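PDB 5ZRU: alpha-1,3-glucanase from Bacillus circulans, which hydrolyses alpha-1,3-glucan through this glycoside hydrolase family 87 catalytic unit, which binds calcium and zinc, the full-length enzyme probably also binding carbohydrate. Local coordinates for residues A[188-194]-A[205-209]; A[221-225]-A[254-258]; A[247-252]-A[279-283]. One frame throughout, in Å; residues are numbered along the deposited sequence.

Contact 1 (A[188-194]-A[205-209]); sequences SVTDFGA and AFEAA. With SO4 (sulfate ion), chain E.
An alpha-helix closing off one end of a parallel beta-helix meets the turn that leads toward it, much as helices cap the ends of pectate-lyase-like folds. Val189 and Phe192 of the turn straddle the alanine-rich side of residues 205-209. Val189 CG1 sits over one face of the Phe206 ring, 3.8 Å from its centroid and 18° off the normal, a CH-pi contact; chi1 of -67°, anti to the carbonyl carbon, points this methyl at the ring. Ala194 CB approaches the same ring at its edge, 4.2 Å from Phe206 CE1. The Phe192 ring lies against the next turn of the helix: Ala209 CA is 4.2 Å from the ring centroid in a second CH-pi contact, and Ala208 O stands above that same face. Tightest is the fit of Ala205 CB, which pushes into the hollow of the turn to within 3.3 Å of Phe192 O and 3.2 Å of Ala194 N. No hydrogen bond crosses, so the interface rests on shape. The turn holds its own form: Val189 O accepts from Phe192 N and Ala194 N on opposite faces of its plane, and the positive phi of Gly193 (109°) suits glycine. At its start Ser188 OG accepts from Thr190 N in an ST turn and donates to a sulfate, OG to O2 2.7 Å, an ion probably taken from the crystallisation liquor. Asp191 OD2 receives Ser188 N at 3.0 Å and also forms a salt bridge to Arg182, which in turn binds the sulfate. Beneath the helix, Leu220 and Ile222 of strand 220-222 and Phe227 and Leu229 of strand 225-229 complete the apolar layer around Val189, Ala194, Phe206 and Ala209, and Trp233 meets the Phe206 ring edge-to-face.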
loop_
_atom_site.group_PDB
_atom_site.type_symbol
_atom_site.label_atom_id
_atom_site.label_comp_id
_atom_site.label_asym_id
_atom_site.label_seq_id
_atom_site.Cartn_x
_atom_site.Cartn_y
_atom_site.Cartn_z
ATOM N N SER A 188 17.773 21.146 15.235
ATOM C CA SER A 188 18.115 19.946 14.483
ATOM C C SER A 188 18.445 18.821 15.451
ATOM O O SER A 188 18.947 19.061 16.551
ATOM C CB SER A 188 19.306 20.192 13.550
ATOM O OG SER A 188 19.773 18.977 12.969
ATOM N N VAL A 189 18.154 17.585 15.039
ATOM C CA VAL A 189 18.521 16.451 15.884
ATOM C C VAL A 189 20.027 16.402 16.104
ATOM O O VAL A 189 20.493 15.905 17.137
ATOM C CB VAL A 189 18.009 15.131 15.279
ATOM C CG1 VAL A 189 16.477 15.094 15.301
ATOM C CG2 VAL A 189 18.569 14.942 13.866
ATOM N N THR A 190 20.815 16.914 15.158
ATOM C CA THR A 190 22.261 16.901 15.354
ATOM C C THR A 190 22.711 17.941 16.377
ATOM O O THR A 190 23.828 17.828 16.899
ATOM C CB THR A 190 22.993 17.112 14.025
ATOM O OG1 THR A 190 22.622 18.375 13.458
ATOM C CG2 THR A 190 22.651 16.000 13.037
ATOM N N ASP A 191 21.875 18.940 16.680
ATOM C CA ASP A 191 22.178 19.847 17.782
ATOM C C ASP A 191 22.254 19.116 19.110
ATOM O O ASP A 191 22.894 19.609 20.047
ATOM C CB ASP A 191 21.119 20.948 17.916
ATOM C CG ASP A 191 21.042 21.857 16.710
ATOM O OD1 ASP A 191 21.986 21.877 15.899
ATOM O OD2 ASP A 191 20.018 22.571 16.589
ATOM N N PHE A 192 21.595 17.964 19.219
ATOM C CA PHE A 192 21.466 17.241 20.475
ATOM C C PHE A 192 22.208 15.912 20.456
ATOM O O PHE A 192 21.959 15.045 21.299
ATOM C CB PHE A 192 19.983 17.062 20.808
ATOM C CG PHE A 192 19.304 18.362 21.104
ATOM C CD1 PHE A 192 19.284 18.865 22.396
ATOM C CD2 PHE A 192 18.767 19.128 20.085
ATOM C CE1 PHE A 192 18.699 20.084 22.672
ATOM C CE2 PHE A 192 18.183 20.355 20.359
ATOM C CZ PHE A 192 18.156 20.827 21.647
ATOM N N GLY A 193 23.129 15.740 19.515
ATOM C CA GLY A 193 24.034 14.610 19.539
ATOM C C GLY A 193 23.794 13.568 18.474
ATOM O O GLY A 193 24.603 12.638 18.361
ATOM N N ALA A 194 22.719 13.674 17.693
ATOM C CA ALA A 194 22.517 12.714 16.616
ATOM C C ALA A 194 23.620 12.861 15.582
ATOM O O ALA A 194 24.061 13.973 15.280
ATOM C CB ALA A 194 21.157 12.909 15.953
ATOM N N ALA A 205 19.006 11.520 21.160
ATOM C CA ALA A 205 19.080 12.862 20.589
ATOM C C ALA A 205 17.748 13.284 19.976
ATOM O O ALA A 205 17.348 14.450 20.091
ATOM C CB ALA A 205 20.195 12.922 19.550
ATOM N N PHE A 206 17.052 12.358 19.308
ATOM C CA PHE A 206 15.734 12.677 18.757
ATOM C C PHE A 206 14.758 13.079 19.854
ATOM O O PHE A 206 14.005 14.049 19.703
ATOM C CB PHE A 206 15.172 11.480 17.983
ATOM C CG PHE A 206 15.627 11.395 16.555
ATOM C CD1 PHE A 206 16.965 11.546 16.218
ATOM C CD2 PHE A 206 14.717 11.113 15.547
ATOM C CE1 PHE A 206 17.372 11.440 14.899
ATOM C CE2 PHE A 206 15.118 10.999 14.225
ATOM C CZ PHE A 206 16.452 11.170 13.897
ATOM N N GLU A 207 14.747 12.331 20.968
ATOM C CA GLU A 207 13.856 12.659 22.077
ATOM C C GLU A 207 14.179 14.026 22.662
ATOM O O GLU A 207 13.274 14.824 22.936
ATOM C CB GLU A 207 13.942 11.580 23.160
ATOM C CG GLU A 207 13.186 10.323 22.788
ATOM C CD GLU A 207 13.496 9.160 23.710
ATOM O OE1 GLU A 207 14.142 9.385 24.763
ATOM O OE2 GLU A 207 13.099 8.029 23.357
ATOM N N ALA A 208 15.470 14.309 22.871
ATOM C CA ALA A 208 15.866 15.613 23.385
ATOM C C ALA A 208 15.482 16.719 22.414
ATOM O O ALA A 208 15.047 17.798 22.829
ATOM C CB ALA A 208 17.372 15.634 23.653
ATOM N N ALA A 209 15.641 16.466 21.111
ATOM C CA ALA A 209 15.314 17.469 20.105
ATOM C C ALA A 209 13.819 17.765 20.083
ATOM O O ALA A 209 13.412 18.918 19.896
ATOM C CB ALA A 209 15.795 16.999 18.730
HETATM S S SO4 E . 22.102 20.754 10.320
HETATM O O1 SO4 E . 21.940 20.970 8.874
HETATM O O2 SO4 E . 20.851 20.268 10.896
HETATM O O3 SO4 E . 22.470 22.017 10.956
HETATM O O4 SO4 E . 23.155 19.753 10.540
#

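Contact 2 (A[221-225]-A[254-258]); sequences YIPAG and HTNIQ. With PE5 (3,6,9,12,15,18,21,24-octaoxahexacosan-1-ol), chain C.
The amide of Asn256, a residue whose backbone pairs with Gly225, meets a bound polyether: ND2 bonds its O7 at 3.1 Å, nearly straight at 163°. The aromatic rings stay to the side, with Pro223 N over one face of the Tyr221 ring, and His254 sending its ring away to bond Pro177 O through NE2. Two backbone bonds, 2.7 Å from Gly225 N to His254 O and 2.9 Å from Asn256 N to Gly225 O, make a parallel bridge with Gly225 opposite Thr255. It forms where the chain bends between strand 220-222 and strand 225-229, as at a corner between faces of a beta-helix. On the inner side Ile222 CG2 presses on Thr255 CG2 at 3.5 Å, closer than usual van der Waals contact, the two side chains crossing at about a right angle. A Thr255 chi1 of -65°, with OG1 anti to the carbonyl carbon, leaves CG2 to face Ile222 and places OG1 beside the carbonyls of Ile222 and Pro223, where Ala250 N hydrogen-bonds it. Further along, Ile222 CD1 touches Ile257 CD1 at 4.1 Å. Ile282 of strand 277-285 packs against Ile222, Thr255 and Ile257, while Phe227 and Leu229 of strand 225-229 flank the two isoleucines.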
loop_
_atom_site.group_PDB
_atom_site.type_symbol
_atom_site.label_atom_id
_atom_site.label_comp_id
_atom_site.label_asym_id
_atom_site.label_seq_id
_atom_site.Cartn_x
_atom_site.Cartn_y
_atom_site.Cartn_z
ATOM N N TYR A 221 14.152 19.852 12.639
ATOM C CA TYR A 221 14.752 19.464 11.370
ATOM C C TYR A 221 15.594 18.207 11.550
ATOM O O TYR A 221 16.326 18.071 12.536
ATOM C CB TYR A 221 15.623 20.609 10.838
ATOM C CG TYR A 221 16.345 20.351 9.523
ATOM C CD1 TYR A 221 15.635 20.209 8.336
ATOM C CD2 TYR A 221 17.739 20.314 9.467
ATOM C CE1 TYR A 221 16.294 20.008 7.132
ATOM C CE2 TYR A 221 18.410 20.117 8.260
ATOM C CZ TYR A 221 17.670 19.967 7.100
ATOM O OH TYR A 221 18.304 19.788 5.911
ATOM N N ILE A 222 15.480 17.285 10.601
ATOM C CA ILE A 222 16.342 16.113 10.538
ATOM C C ILE A 222 17.170 16.236 9.261
ATOM O O ILE A 222 16.611 16.155 8.158
ATOM C CB ILE A 222 15.541 14.804 10.553
ATOM C CG1 ILE A 222 14.625 14.755 11.775
ATOM C CG2 ILE A 222 16.494 13.593 10.582
ATOM C CD1 ILE A 222 13.611 13.623 11.727
ATOM N N PRO A 223 18.489 16.458 9.352
ATOM C CA PRO A 223 19.277 16.708 8.134
ATOM C C PRO A 223 19.454 15.458 7.297
ATOM O O PRO A 223 18.984 14.378 7.673
ATOM C CB PRO A 223 20.623 17.203 8.680
ATOM C CG PRO A 223 20.722 16.561 10.008
ATOM C CD PRO A 223 19.310 16.559 10.566
ATOM N N ALA A 224 20.131 15.601 6.160
ATOM C CA ALA A 224 20.403 14.452 5.303
ATOM C C ALA A 224 21.240 13.415 6.040
ATOM O O ALA A 224 22.119 13.749 6.840
ATOM C CB ALA A 224 21.138 14.895 4.037
ATOM N N GLY A 225 20.974 12.149 5.748
ATOM C CA GLY A 225 21.725 11.047 6.313
ATOM C C GLY A 225 20.809 9.994 6.899
ATOM O O GLY A 225 19.591 10.146 6.970
ATOM N N HIS A 254 17.026 11.758 0.945
ATOM C CA HIS A 254 18.183 12.248 1.689
ATOM C C HIS A 254 18.178 11.857 3.155
ATOM O O HIS A 254 19.243 11.560 3.703
ATOM C CB HIS A 254 18.275 13.782 1.561
ATOM C CG HIS A 254 18.500 14.244 0.156
ATOM N ND1 HIS A 254 19.737 14.206 -0.449
ATOM C CD2 HIS A 254 17.643 14.735 -0.770
ATOM C CE1 HIS A 254 19.634 14.658 -1.688
ATOM N NE2 HIS A 254 18.374 14.990 -1.905
ATOM N N THR A 255 17.013 11.845 3.806
ATOM C CA THR A 255 16.912 11.588 5.237
ATOM C C THR A 255 16.250 10.232 5.453
ATOM O O THR A 255 15.079 10.057 5.095
ATOM C CB THR A 255 16.103 12.686 5.931
ATOM O OG1 THR A 255 16.798 13.938 5.828
ATOM C CG2 THR A 255 15.897 12.342 7.399
ATOM N N ASN A 256 16.995 9.286 6.048
ATOM C CA ASN A 256 16.519 7.931 6.332
ATOM C C ASN A 256 16.440 7.730 7.840
ATOM O O ASN A 256 17.444 7.890 8.545
ATOM C CB ASN A 256 17.447 6.862 5.743
ATOM C CG ASN A 256 17.418 6.814 4.224
ATOM O OD1 ASN A 256 16.722 7.587 3.582
ATOM N ND2 ASN A 256 18.196 5.901 3.645
ATOM N N ILE A 257 15.265 7.351 8.329
ATOM C CA ILE A 257 15.114 6.893 9.703
ATOM C C ILE A 257 15.051 5.372 9.667
ATOM O O ILE A 257 14.124 4.790 9.086
ATOM C CB ILE A 257 13.869 7.484 10.383
ATOM C CG1 ILE A 257 14.004 9.003 10.559
ATOM C CG2 ILE A 257 13.670 6.830 11.751
ATOM C CD1 ILE A 257 12.765 9.651 11.215
ATOM N N GLN A 258 16.034 4.727 10.280
ATOM C CA GLN A 258 16.137 3.272 10.273
ATOM C C GLN A 258 15.866 2.762 11.680
ATOM O O GLN A 258 16.689 2.955 12.581
ATOM C CB GLN A 258 17.517 2.817 9.803
ATOM C CG GLN A 258 17.673 1.299 9.874
ATOM C CD GLN A 258 16.779 0.595 8.879
ATOM O OE1 GLN A 258 16.914 0.793 7.669
ATOM N NE2 GLN A 258 15.840 -0.217 9.381
HETATM C C48 PE5 C . 18.522 -2.895 10.116
HETATM C C50 PE5 C . 17.481 -3.750 9.384
HETATM O O1 PE5 C . 18.086 -4.903 8.861
HETATM C C1 PE5 C . 17.209 -5.796 8.229
HETATM C C2 PE5 C . 17.984 -6.911 7.523
HETATM O O2 PE5 C . 18.751 -6.370 6.485
HETATM C C3 PE5 C . 19.625 -7.256 5.846
HETATM C C4 PE5 C . 20.439 -6.505 4.785
HETATM O O3 PE5 C . 19.575 -5.876 3.876
HETATM C C5 PE5 C . 20.176 -5.218 2.793
HETATM C C6 PE5 C . 19.585 -3.811 2.620
HETATM O O4 PE5 C . 18.447 -3.813 1.795
HETATM C C7 PE5 C . 17.395 -2.973 2.198
HETATM C C8 PE5 C . 17.901 -1.546 2.422
HETATM O O5 PE5 C . 16.954 -0.828 3.147
HETATM C C9 PE5 C . 17.404 0.403 3.646
HETATM C C10 PE5 C . 16.794 1.519 2.810
HETATM O O6 PE5 C . 17.812 2.344 2.328
HETATM C C11 PE5 C . 17.469 3.103 1.206
HETATM C C12 PE5 C . 18.715 3.729 0.596
HETATM O O7 PE5 C . 18.550 5.111 0.674
HETATM C C13 PE5 C . 18.997 5.826 -0.441
HETATM C C14 PE5 C . 19.347 7.243 0.009
HETATM O O8 PE5 C . 19.895 7.170 1.294
HETATM C C15 PE5 C . 20.214 8.397 1.895
HETATM C C16 PE5 C . 21.729 8.467 2.139
HETATM O O52 PE5 C . 22.024 8.316 3.500
#

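Contact 3 (A[247-252]-A[279-283]); sequences IMGAGI and FSHIY. With CA (calcium ion), chain L; PE5 (3,6,9,12,15,18,21,24-octaoxahexacosan-1-ol), chain C.
The two segments pair as parallel strands, Ile247 bridging Phe279 and Met248 bridging Ser280, until residues 279-283 turn a corner at His281. This is one rung-to-rung step of the parallel beta-helix. Ser280 N bonds Ile247 O at 3.0 Å and Gly249 N bonds Ser280 O at 3.0 Å; at the corner Gly251 N reaches His281 O at 2.9 Å. Inside, Ile247 meets the CD2 and CE2 atoms of the Phe279 ring obliquely, CB and CD1 near CD2, and CG2 3.8 Å from CE2; chi1 of -172° swings the Phe279 ring away from its own backbone N and toward Ile247. With everything beyond CB removed by an alanine here, CD2 and CE2 of Phe279 would probably lose most of their support from this strand, and Ile282 CD1 a neighbouring methyl. Gly249 must lack a side chain, since Ile282 CG1 lies 3.6 Å from its CA and a beta-carbon would collide with it and with His281 O. On the other face Met248 CG meets Ser280 OG at 3.4 Å, close to the zinc ligands Asp278 and His312. Tyr283 OH turns away to hydrogen-bond Glu317. His281 NE2 binds an ion modelled as calcium, two waters being further ligands. Across its ring, His281 ND1 donates at 2.7 Å to a water that also accepts from Ile252 N, stitching the imidazole to residues 247-252.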
loop_
_atom_site.group_PDB
_atom_site.type_symbol
_atom_site.label_atom_id
_atom_site.label_comp_id
_atom_site.label_asym_id
_atom_site.label_seq_id
_atom_site.Cartn_x
_atom_site.Cartn_y
_atom_site.Cartn_z
ATOM N N ILE A 247 7.935 18.569 12.075
ATOM C CA ILE A 247 9.139 17.753 11.942
ATOM C C ILE A 247 9.399 17.562 10.457
ATOM O O ILE A 247 8.537 17.045 9.738
ATOM C CB ILE A 247 8.991 16.391 12.634
ATOM C CG1 ILE A 247 8.664 16.583 14.124
ATOM C CG2 ILE A 247 10.236 15.524 12.379
ATOM C CD1 ILE A 247 8.137 15.321 14.797
ATOM N N MET A 248 10.570 17.985 9.991
ATOM C CA MET A 248 10.846 17.966 8.562
ATOM C C MET A 248 12.245 17.429 8.313
ATOM O O MET A 248 13.204 17.889 8.939
ATOM C CB MET A 248 10.722 19.367 7.940
ATOM C CG MET A 248 10.786 19.357 6.408
ATOM S SD MET A 248 10.938 21.020 5.699
ATOM C CE MET A 248 12.645 21.383 6.087
ATOM N N GLY A 249 12.359 16.480 7.384
ATOM C CA GLY A 249 13.646 15.975 6.961
ATOM C C GLY A 249 14.155 16.725 5.745
ATOM O O GLY A 249 13.571 17.712 5.291
ATOM N N ALA A 250 15.258 16.225 5.190
ATOM C CA ALA A 250 15.856 16.848 4.013
ATOM C C ALA A 250 15.325 16.283 2.696
ATOM O O ALA A 250 15.783 16.704 1.626
ATOM C CB ALA A 250 17.383 16.703 4.053
ATOM N N GLY A 251 14.367 15.364 2.742
ATOM C CA GLY A 251 13.818 14.766 1.535
ATOM C C GLY A 251 13.779 13.250 1.626
ATOM O O GLY A 251 14.614 12.619 2.279
ATOM N N ILE A 252 12.792 12.649 0.953
ATOM C CA ILE A 252 12.700 11.188 0.990
ATOM C C ILE A 252 13.929 10.522 0.385
ATOM O O ILE A 252 14.177 9.339 0.643
ATOM C CB ILE A 252 11.415 10.680 0.290
ATOM C CG1 ILE A 252 11.437 10.999 -1.217
ATOM C CG2 ILE A 252 10.177 11.243 0.986
ATOM C CD1 ILE A 252 10.237 10.398 -1.992
ATOM N N PHE A 279 4.495 16.554 9.473
ATOM C CA PHE A 279 5.628 15.638 9.428
ATOM C C PHE A 279 5.901 15.361 7.962
ATOM O O PHE A 279 4.991 14.940 7.241
ATOM C CB PHE A 279 5.292 14.344 10.191
ATOM C CG PHE A 279 6.452 13.411 10.368
ATOM C CD1 PHE A 279 6.917 12.643 9.306
ATOM C CD2 PHE A 279 7.058 13.271 11.616
ATOM C CE1 PHE A 279 7.996 11.770 9.472
ATOM C CE2 PHE A 279 8.139 12.398 11.788
ATOM C CZ PHE A 279 8.601 11.654 10.717
ATOM N N SER A 280 7.137 15.593 7.511
ATOM C CA SER A 280 7.345 15.516 6.071
ATOM C C SER A 280 8.793 15.218 5.726
ATOM O O SER A 280 9.708 15.444 6.524
ATOM C CB SER A 280 6.925 16.816 5.368
ATOM O OG SER A 280 7.750 17.908 5.751
ATOM N N HIS A 281 8.967 14.707 4.498
ATOM C CA HIS A 281 10.241 14.714 3.771
ATOM C C HIS A 281 11.264 13.779 4.408
ATOM O O HIS A 281 12.439 14.118 4.572
ATOM C CB HIS A 281 10.775 16.139 3.625
ATOM C CG HIS A 281 10.029 16.916 2.590
ATOM N ND1 HIS A 281 9.976 16.521 1.270
ATOM C CD2 HIS A 281 9.251 18.018 2.686
ATOM C CE1 HIS A 281 9.221 17.365 0.591
ATOM N NE2 HIS A 281 8.771 18.283 1.427
ATOM N N ILE A 282 10.802 12.570 4.726
ATOM C CA ILE A 282 11.597 11.566 5.420
ATOM C C ILE A 282 11.272 10.213 4.818
ATOM O O ILE A 282 10.111 9.938 4.489
ATOM C CB ILE A 282 11.293 11.592 6.934
ATOM C CG1 ILE A 282 11.924 12.836 7.566
ATOM C CG2 ILE A 282 11.765 10.326 7.637
ATOM C CD1 ILE A 282 11.272 13.255 8.846
ATOM N N TYR A 283 12.298 9.382 4.645
ATOM C CA TYR A 283 12.130 7.953 4.402
ATOM C C TYR A 283 12.275 7.200 5.723
ATOM O O TYR A 283 13.164 7.507 6.521
ATOM C CB TYR A 283 13.165 7.448 3.391
ATOM C CG TYR A 283 13.243 5.947 3.320
ATOM C CD1 TYR A 283 12.347 5.219 2.541
ATOM C CD2 TYR A 283 14.214 5.247 4.035
ATOM C CE1 TYR A 283 12.408 3.832 2.480
ATOM C CE2 TYR A 283 14.275 3.855 3.984
ATOM C CZ TYR A 283 13.378 3.159 3.202
ATOM O OH TYR A 283 13.445 1.779 3.143
HETATM CA CA CA L . 7.732 20.143 0.985
HETATM C C48 PE5 C . 18.522 -2.895 10.116
HETATM C C50 PE5 C . 17.481 -3.750 9.384
HETATM O O1 PE5 C . 18.086 -4.903 8.861
HETATM C C1 PE5 C . 17.209 -5.796 8.229
HETATM C C2 PE5 C . 17.984 -6.911 7.523
HETATM O O2 PE5 C . 18.751 -6.370 6.485
HETATM C C3 PE5 C . 19.625 -7.256 5.846
HETATM C C4 PE5 C . 20.439 -6.505 4.785
HETATM O O3 PE5 C . 19.575 -5.876 3.876
HETATM C C5 PE5 C . 20.176 -5.218 2.793
HETATM C C6 PE5 C . 19.585 -3.811 2.620
HETATM O O4 PE5 C . 18.447 -3.813 1.795
HETATM C C7 PE5 C . 17.395 -2.973 2.198
HETATM C C8 PE5 C . 17.901 -1.546 2.422
HETATM O O5 PE5 C . 16.954 -0.828 3.147
HETATM C C9 PE5 C . 17.404 0.403 3.646
HETATM C C10 PE5 C . 16.794 1.519 2.810
HETATM O O6 PE5 C . 17.812 2.344 2.328
HETATM C C11 PE5 C . 17.469 3.103 1.206
HETATM C C12 PE5 C . 18.715 3.729 0.596
HETATM O O7 PE5 C . 18.550 5.111 0.674
HETATM C C13 PE5 C . 18.997 5.826 -0.441
HETATM C C14 PE5 C . 19.347 7.243 0.009
HETATM O O8 PE5 C . 19.895 7.170 1.294
HETATM C C15 PE5 C . 20.214 8.397 1.895
HETATM C C16 PE5 C . 21.729 8.467 2.139
HETATM O O52 PE5 C . 22.024 8.316 3.500
HETATM O O HOH W 1 7.283 18.968 8.171
HETATM O O HOH W 2 10.776 14.477 -0.230
HETATM O O HOH W 3 5.695 20.008 0.126
HETATM O O HOH W 4 7.337 21.163 3.094
#

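Contacts 2 and 3 are near neighbours, their centres about 7 Å apart, and their segments alternate along the chain. Strands 220-222, 245-249 and 277-285 pair in sequence, as do 225-229, 255-259 and 277-285, and Ile257 N lies 2.8 Å from Tyr283 O, a probable hydrogen bond. Contact 1 closes before either opens. Its centre is about 12 Å from that of contact 2, which it touches where Val189 N faces Tyr221 O at 3.1 Å, and about 15 Å from that of contact 3, without touching it. Helix 203-216 leads directly into strand 220-222. Together the three describe the start of the beta-helix of the catalytic unit, from covering helix through first rungs.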